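Local coordinates for protein alpha-1,2-Mannosidase (Trichoderma reesei, PDB 1HCU) that probably trims alpha-1,2-linked mannose residues from high-mannose N-glycans as a calcium-dependent glycosyl hydrolase of family 47, at residues 62-74 with 111-123. Numbering follows the deposited sequence.
Sequences LDTAILMGDADIV and SAYDLLRGPFSSL
Ile66 sends its two branches into different neighbours on the partner segment. CD1 lies 3.5 Å from Leu116 CG, while CG2, anti to the backbone N with CG1 at chi1 -71°, rests 3.6 Å from Phe120 CB. Beside it, Leu67 runs roughly at a right angle to both Leu115 and Phe120: its CD2 sits over one face of the Phe120 ring, 3.8 Å from the centroid and 23° off the normal, a CH-pi contact, and also meets Leu115 CD1. Further down, Leu62 CD2 packs 3.5 Å from Ala112 CB, whose small side chain probably helps the helices come close; the axes of 62-67 and 111-117 approach to 9.3 Å at 24°, nearly parallel, consistent with two helices of the same layer in the (alpha/alpha)7 barrel of family 47. Leu133 of helix 127-144 touches both Leu62 and Ala112, and Val471 lies against Leu67 and Leu115.

At this buried end the one polar link is Asp63 OD1 to Ser111 OG, 2.9 Å apart, though the serine's one proton could instead go to the carbonyl of Gly107 or Gly108. OD1 also hydrogen-bonds with His488 ND1, and OD2 forms a salt bridge with Lys459 NZ.

The other end is more open to solvent, yet Leu123 packs closely there: CD1 lies beside Ile66 CG2, and CD2 is 3.5 Å from Gly69 CA, in the Schellman motif ending helix 56-67. Looser are exposed Ala71 and Val74, whose CG1 faces the Leu123 carbonyl O and whose CG2 is 4.2 Å from Leu123 CD2. The chemistry implies an apolar seam between helices 56-67 and 98-117, closed by Phe120 and Leu123 from the chain beyond, and a buried carboxylate whose charge Lys459 probably offsets while His488 and Ser111 help hold it in place.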
loop_
_atom_site.group_PDB
_atom_site.type_symbol
_atom_site.label_atom_id
_atom_site.label_comp_id
_atom_site.label_asym_id
_atom_site.label_seq_id
_atom_site.Cartn_x
_atom_site.Cartn_y
_atom_site.Cartn_z
ATOM N N LEU A 62 -10.698 -10.046 3.616
ATOM C CA LEU A 62 -11.301 -10.409 4.890
ATOM C C LEU A 62 -11.591 -9.233 5.827
ATOM O O LEU A 62 -12.718 -9.073 6.288
ATOM C CB LEU A 62 -10.410 -11.430 5.605
ATOM C CG LEU A 62 -10.826 -11.875 7.005
ATOM C CD1 LEU A 62 -12.250 -12.391 6.982
ATOM C CD2 LEU A 62 -9.862 -12.966 7.509
ATOM N N ASP A 63 -10.589 -8.409 6.119
ATOM C CA ASP A 63 -10.820 -7.299 7.025
ATOM C C ASP A 63 -11.725 -6.223 6.436
ATOM O O ASP A 63 -12.454 -5.551 7.166
ATOM C CB ASP A 63 -9.494 -6.695 7.507
ATOM C CG ASP A 63 -8.678 -6.078 6.391
ATOM O OD1 ASP A 63 -7.623 -5.498 6.719
ATOM O OD2 ASP A 63 -9.072 -6.167 5.205
ATOM N N THR A 64 -11.695 -6.062 5.119
ATOM C CA THR A 64 -12.556 -5.076 4.495
ATOM C C THR A 64 -13.994 -5.533 4.736
ATOM O O THR A 64 -14.865 -4.727 5.063
ATOM C CB THR A 64 -12.282 -4.960 2.980
ATOM O OG1 THR A 64 -10.929 -4.526 2.772
ATOM C CG2 THR A 64 -13.229 -3.953 2.340
ATOM N N ALA A 65 -14.228 -6.839 4.603
ATOM C CA ALA A 65 -15.554 -7.421 4.813
ATOM C C ALA A 65 -15.996 -7.233 6.258
ATOM O O ALA A 65 -17.183 -7.091 6.537
ATOM C CB ALA A 65 -15.534 -8.909 4.467
ATOM N N ILE A 66 -15.041 -7.245 7.179
ATOM C CA ILE A 66 -15.359 -7.069 8.593
ATOM C C ILE A 66 -15.818 -5.638 8.875
ATOM O O ILE A 66 -16.816 -5.431 9.554
ATOM C CB ILE A 66 -14.133 -7.386 9.486
ATOM C CG1 ILE A 66 -13.851 -8.884 9.470
ATOM C CG2 ILE A 66 -14.387 -6.922 10.911
ATOM C CD1 ILE A 66 -12.568 -9.257 10.165
ATOM N N LEU A 67 -15.092 -4.659 8.342
ATOM C CA LEU A 67 -15.422 -3.245 8.556
ATOM C C LEU A 67 -16.741 -2.846 7.897
ATOM O O LEU A 67 -17.363 -1.857 8.290
ATOM C CB LEU A 67 -14.295 -2.350 8.022
ATOM C CG LEU A 67 -12.897 -2.586 8.605
ATOM C CD1 LEU A 67 -11.889 -1.678 7.912
ATOM C CD2 LEU A 67 -12.912 -2.316 10.101
ATOM N N MET A 68 -17.155 -3.612 6.892
ATOM C CA MET A 68 -18.394 -3.338 6.182
ATOM C C MET A 68 -19.582 -4.049 6.819
ATOM O O MET A 68 -20.723 -3.833 6.425
ATOM C CB MET A 68 -18.275 -3.769 4.718
ATOM C CG MET A 68 -17.329 -2.913 3.893
ATOM S SD MET A 68 -17.097 -3.577 2.234
ATOM C CE MET A 68 -16.592 -2.109 1.328
ATOM N N GLY A 69 -19.318 -4.902 7.799
ATOM C CA GLY A 69 -20.406 -5.611 8.450
ATOM C C GLY A 69 -20.937 -6.777 7.628
ATOM O O GLY A 69 -22.091 -7.175 7.785
ATOM N N ASP A 70 -20.097 -7.329 6.753
ATOM C CA ASP A 70 -20.495 -8.457 5.920
ATOM C C ASP A 70 -20.279 -9.784 6.624
ATOM O O ASP A 70 -19.381 -10.557 6.277
ATOM C CB ASP A 70 -19.728 -8.441 4.605
ATOM C CG ASP A 70 -20.011 -7.205 3.798
ATOM O OD1 ASP A 70 -21.020 -6.528 4.101
ATOM O OD2 ASP A 70 -19.241 -6.909 2.863
ATOM N N ALA A 71 -21.130 -10.045 7.607
ATOM C CA ALA A 71 -21.054 -11.265 8.392
ATOM C C ALA A 71 -20.873 -12.526 7.538
ATOM O O ALA A 71 -19.922 -13.278 7.746
ATOM C CB ALA A 71 -22.300 -11.388 9.273
ATOM N N ASP A 72 -21.765 -12.754 6.579
ATOM C CA ASP A 72 -21.680 -13.943 5.726
ATOM C C ASP A 72 -20.337 -14.157 5.040
ATOM O O ASP A 72 -19.763 -15.240 5.109
ATOM C CB ASP A 72 -22.786 -13.910 4.673
ATOM C CG ASP A 72 -24.132 -14.303 5.238
ATOM O OD1 ASP A 72 -24.319 -14.177 6.472
ATOM O OD2 ASP A 72 -25.002 -14.728 4.448
ATOM N N ILE A 73 -19.844 -13.133 4.358
ATOM C CA ILE A 73 -18.566 -13.244 3.687
ATOM C C ILE A 73 -17.473 -13.538 4.707
ATOM O O ILE A 73 -16.590 -14.354 4.453
ATOM C CB ILE A 73 -18.222 -11.940 2.927
ATOM C CG1 ILE A 73 -19.271 -11.696 1.835
ATOM C CG2 ILE A 73 -16.814 -12.030 2.339
ATOM C CD1 ILE A 73 -19.124 -10.382 1.115
ATOM N N VAL A 74 -17.545 -12.889 5.865
ATOM C CA VAL A 74 -16.545 -13.090 6.904
ATOM C C VAL A 74 -16.515 -14.547 7.334
ATOM O O VAL A 74 -15.451 -15.155 7.445
ATOM C CB VAL A 74 -16.820 -12.210 8.146
ATOM C CG1 VAL A 74 -15.836 -12.547 9.264
ATOM C CG2 VAL A 74 -16.700 -10.757 7.783
ATOM N N SER A 111 -4.600 -8.271 10.846
ATOM C CA SER A 111 -5.578 -7.193 10.964
ATOM C C SER A 111 -6.944 -7.794 11.288
ATOM O O SER A 111 -7.673 -7.282 12.142
ATOM C CB SER A 111 -5.642 -6.361 9.673
ATOM O OG SER A 111 -6.053 -7.141 8.565
ATOM N N ALA A 112 -7.285 -8.894 10.618
ATOM C CA ALA A 112 -8.553 -9.563 10.871
ATOM C C ALA A 112 -8.571 -10.035 12.324
ATOM O O ALA A 112 -9.582 -9.913 13.017
ATOM C CB ALA A 112 -8.719 -10.751 9.936
ATOM N N TYR A 113 -7.448 -10.566 12.789
ATOM C CA TYR A 113 -7.378 -11.039 14.163
ATOM C C TYR A 113 -7.612 -9.886 15.147
ATOM O O TYR A 113 -8.427 -10.003 16.063
ATOM C CB TYR A 113 -6.020 -11.693 14.410
ATOM C CG TYR A 113 -5.865 -12.290 15.785
ATOM C CD1 TYR A 113 -6.496 -13.482 16.138
ATOM C CD2 TYR A 113 -5.080 -11.653 16.738
ATOM C CE1 TYR A 113 -6.340 -14.020 17.417
ATOM C CE2 TYR A 113 -4.920 -12.168 17.997
ATOM C CZ TYR A 113 -5.547 -13.345 18.339
ATOM O OH TYR A 113 -5.384 -13.805 19.624
ATOM N N ASP A 114 -6.915 -8.768 14.944
ATOM C CA ASP A 114 -7.071 -7.619 15.826
ATOM C C ASP A 114 -8.489 -7.045 15.799
ATOM O O ASP A 114 -9.011 -6.632 16.832
ATOM C CB ASP A 114 -6.059 -6.517 15.483
ATOM C CG ASP A 114 -4.668 -6.794 16.052
ATOM O OD1 ASP A 114 -4.569 -7.524 17.062
ATOM O OD2 ASP A 114 -3.675 -6.266 15.508
ATOM N N LEU A 115 -9.118 -7.020 14.630
ATOM C CA LEU A 115 -10.470 -6.490 14.545
ATOM C C LEU A 115 -11.490 -7.426 15.206
ATOM O O LEU A 115 -12.323 -6.979 16.000
ATOM C CB LEU A 115 -10.854 -6.241 13.083
ATOM C CG LEU A 115 -10.064 -5.145 12.346
ATOM C CD1 LEU A 115 -10.491 -5.101 10.886
ATOM C CD2 LEU A 115 -10.295 -3.798 13.002
ATOM N N LEU A 116 -11.408 -8.719 14.899
ATOM C CA LEU A 116 -12.339 -9.699 15.461
ATOM C C LEU A 116 -12.199 -9.900 16.975
ATOM O O LEU A 116 -13.085 -10.463 17.611
ATOM C CB LEU A 116 -12.198 -11.043 14.726
ATOM C CG LEU A 116 -12.629 -10.981 13.253
ATOM C CD1 LEU A 116 -12.555 -12.361 12.628
ATOM C CD2 LEU A 116 -14.043 -10.440 13.158
ATOM N N ARG A 117 -11.084 -9.449 17.546
ATOM C CA ARG A 117 -10.871 -9.551 18.983
ATOM C C ARG A 117 -11.074 -8.190 19.631
ATOM O O ARG A 117 -11.158 -8.082 20.855
ATOM C CB ARG A 117 -9.463 -10.034 19.309
ATOM C CG ARG A 117 -9.198 -11.462 18.912
ATOM C CD ARG A 117 -8.032 -11.995 19.689
ATOM N NE ARG A 117 -8.376 -12.213 21.089
ATOM C CZ ARG A 117 -7.480 -12.361 22.056
ATOM N NH1 ARG A 117 -6.186 -12.307 21.765
ATOM N NH2 ARG A 117 -7.873 -12.564 23.307
ATOM N N GLY A 118 -11.158 -7.157 18.805
ATOM C CA GLY A 118 -11.343 -5.817 19.319
ATOM C C GLY A 118 -12.741 -5.252 19.137
ATOM O O GLY A 118 -13.726 -5.879 19.527
ATOM N N PRO A 119 -12.854 -4.068 18.520
ATOM C CA PRO A 119 -14.121 -3.373 18.275
ATOM C C PRO A 119 -15.043 -3.971 17.218
ATOM O O PRO A 119 -16.082 -3.393 16.914
ATOM C CB PRO A 119 -13.662 -1.971 17.900
ATOM C CG PRO A 119 -12.446 -2.269 17.078
ATOM C CD PRO A 119 -11.733 -3.344 17.888
ATOM N N PHE A 120 -14.666 -5.109 16.647
ATOM C CA PHE A 120 -15.500 -5.755 15.640
ATOM C C PHE A 120 -15.696 -7.223 15.958
ATOM O O PHE A 120 -15.998 -8.013 15.070
ATOM C CB PHE A 120 -14.887 -5.620 14.239
ATOM C CG PHE A 120 -14.974 -4.236 13.668
ATOM C CD1 PHE A 120 -14.116 -3.234 14.105
ATOM C CD2 PHE A 120 -15.950 -3.920 12.727
ATOM C CE1 PHE A 120 -14.225 -1.936 13.620
ATOM C CE2 PHE A 120 -16.071 -2.618 12.231
ATOM C CZ PHE A 120 -15.206 -1.625 12.681
ATOM N N SER A 121 -15.540 -7.586 17.227
ATOM C CA SER A 121 -15.683 -8.977 17.647
ATOM C C SER A 121 -17.060 -9.582 17.390
ATOM O O SER A 121 -17.200 -10.804 17.313
ATOM C CB SER A 121 -15.342 -9.108 19.129
ATOM O OG SER A 121 -16.212 -8.314 19.910
ATOM N N SER A 122 -18.072 -8.730 17.258
ATOM C CA SER A 122 -19.434 -9.193 17.007
ATOM C C SER A 122 -19.553 -9.903 15.654
ATOM O O SER A 122 -20.351 -10.833 15.503
ATOM C CB SER A 122 -20.415 -8.016 17.054
ATOM O OG SER A 122 -20.185 -7.120 15.980
ATOM N N LEU A 123 -18.761 -9.466 14.676
ATOM C CA LEU A 123 -18.790 -10.063 13.338
ATOM C C LEU A 123 -18.242 -11.490 13.284
ATOM O O LEU A 123 -18.000 -12.028 12.204
ATOM C CB LEU A 123 -18.024 -9.183 12.343
ATOM C CG LEU A 123 -18.823 -8.041 11.707
ATOM C CD1 LEU A 123 -18.102 -6.719 11.905
ATOM C CD2 LEU A 123 -19.027 -8.325 10.222
#